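Local coordinates for putative uncharacterized protein (Chaetomium thermophilum, PDB 5T8V), which probably helps load the cohesin ring onto chromatin, this chain being the C-terminal HEAT-repeat fragment of the sister chromatid cohesion protein Scc2, at residues Leu878-Arg882 / Pro918-Asp924. Residues are numbered along the deposited sequence; the frame is centred on the assembly and turned at random.
Sequences LTVSR and PRALLDD
Leu878 opens the contact by reaching out to Pro918, its CD1 lying 3.5 Å from Pro918 CG. The two residues stand at the starts of helices 878-891 and 919-935, which run nearly parallel in the alpha-solenoid of HEAT repeats, with local axes 10.1 Å apart and inclined by 18°; Pro918 is the N-cap residue of the second. Ser881 comes next and offers its CB to Leu921 CD2, while its OG makes a weak hydrogen bond back to the carbonyl O of Asp877. With CG anti to the backbone N, Leu921 extends its two methyls across to the first helix, CD2 against Ser881 and CD1 3.4 Å from Arg882 CA, and so fills the apolar middle of the interface. Arg882 then closes the far end. Its CG and CD pass close to Asp924 OD2, and the bend at chi3 turns the guanidinium back so that NH2 meets the same oxygen, the two planes 58° apart. The other oxygen of that carboxylate, OD1, pairs with Arg889, so Asp924 links two arginines of helix 878-891. An asparagine here, lacking the negative charge, would probably lose both salt bridges, leaving Arg882 and Arg889 without their common anionic partner and the Arg882 guanidinium freer to turn. The salt bridge itself is a single bond, Arg882 NH2 to Asp924 OD2 at 3.0 Å, received on the syn side of the carboxylate but 22° out of its plane.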
# COMPACT_ATOMS: atom_id res chain seq x y z
N LEU A 878 32.59 27.64 -25.96
CA LEU A 878 32.97 28.41 -24.78
C LEU A 878 32.97 27.57 -23.51
O LEU A 878 33.71 27.89 -22.57
CB LEU A 878 32.01 29.60 -24.61
CG LEU A 878 31.93 30.56 -25.80
CD1 LEU A 878 30.86 31.61 -25.55
CD2 LEU A 878 33.29 31.21 -26.07
N THR A 879 32.16 26.52 -23.46
CA THR A 879 32.13 25.66 -22.29
C THR A 879 33.52 25.14 -21.96
O THR A 879 34.00 25.29 -20.83
CB THR A 879 31.16 24.49 -22.53
OG1 THR A 879 29.89 25.00 -22.95
CG2 THR A 879 30.98 23.66 -21.27
N VAL A 880 34.18 24.52 -22.94
CA VAL A 880 35.52 23.98 -22.72
C VAL A 880 36.47 25.08 -22.27
O VAL A 880 37.29 24.89 -21.36
CB VAL A 880 36.03 23.27 -23.99
CG1 VAL A 880 35.91 24.18 -25.21
CG2 VAL A 880 37.47 22.82 -23.82
N SER A 881 36.39 26.26 -22.90
CA SER A 881 37.30 27.35 -22.56
C SER A 881 37.14 27.77 -21.11
O SER A 881 38.11 27.79 -20.34
CB SER A 881 37.06 28.53 -23.50
OG SER A 881 37.29 28.16 -24.85
N ARG A 882 35.91 28.11 -20.71
CA ARG A 882 35.67 28.48 -19.32
C ARG A 882 36.12 27.37 -18.38
O ARG A 882 36.69 27.63 -17.31
CB ARG A 882 34.19 28.80 -19.10
CG ARG A 882 33.92 29.64 -17.86
CD ARG A 882 32.47 30.07 -17.77
NE ARG A 882 31.69 29.21 -16.88
CZ ARG A 882 31.50 29.42 -15.58
NH1 ARG A 882 30.77 28.57 -14.87
NH2 ARG A 882 32.04 30.47 -14.98
N PRO A 918 33.48 36.57 -24.98
CA PRO A 918 32.35 37.17 -24.26
C PRO A 918 32.65 37.49 -22.81
O PRO A 918 33.72 37.17 -22.29
CB PRO A 918 31.25 36.11 -24.39
CG PRO A 918 31.93 34.86 -24.84
CD PRO A 918 33.09 35.32 -25.65
N ARG A 919 31.68 38.12 -22.14
CA ARG A 919 31.89 38.59 -20.77
C ARG A 919 32.07 37.43 -19.80
O ARG A 919 33.05 37.38 -19.05
CB ARG A 919 30.70 39.46 -20.35
CG ARG A 919 30.69 39.88 -18.88
CD ARG A 919 29.32 40.39 -18.46
NE ARG A 919 29.13 40.29 -17.01
CZ ARG A 919 29.22 41.30 -16.15
NH1 ARG A 919 29.49 42.53 -16.57
NH2 ARG A 919 29.02 41.08 -14.86
N ALA A 920 31.12 36.49 -19.79
CA ALA A 920 31.14 35.42 -18.79
C ALA A 920 32.48 34.70 -18.77
O ALA A 920 32.97 34.31 -17.70
CB ALA A 920 30.00 34.44 -19.07
N LEU A 921 33.09 34.51 -19.94
CA LEU A 921 34.41 33.89 -19.98
C LEU A 921 35.51 34.90 -19.68
O LEU A 921 36.51 34.56 -19.04
CB LEU A 921 34.64 33.24 -21.35
CG LEU A 921 35.98 32.54 -21.59
CD1 LEU A 921 36.37 31.67 -20.41
CD2 LEU A 921 35.91 31.68 -22.84
N LEU A 922 35.32 36.15 -20.11
CA LEU A 922 36.28 37.20 -19.76
C LEU A 922 36.49 37.26 -18.25
O LEU A 922 37.58 37.63 -17.79
CB LEU A 922 35.81 38.56 -20.27
CG LEU A 922 36.76 39.71 -19.90
CD1 LEU A 922 38.20 39.44 -20.33
CD2 LEU A 922 36.26 41.00 -20.51
N ASP A 923 35.47 36.91 -17.48
CA ASP A 923 35.60 36.91 -16.02
C ASP A 923 36.64 35.90 -15.56
O ASP A 923 37.63 36.26 -14.91
CB ASP A 923 34.23 36.63 -15.39
CG ASP A 923 34.16 37.01 -13.93
OD1 ASP A 923 34.99 36.52 -13.15
OD2 ASP A 923 33.27 37.81 -13.57
N ASP A 924 36.43 34.63 -15.90
CA ASP A 924 37.34 33.59 -15.43
C ASP A 924 38.74 33.77 -16.02
O ASP A 924 39.74 33.49 -15.34
CB ASP A 924 36.78 32.21 -15.79
CG ASP A 924 35.44 31.94 -15.13
OD1 ASP A 924 35.43 31.63 -13.93
OD2 ASP A 924 34.41 32.04 -15.82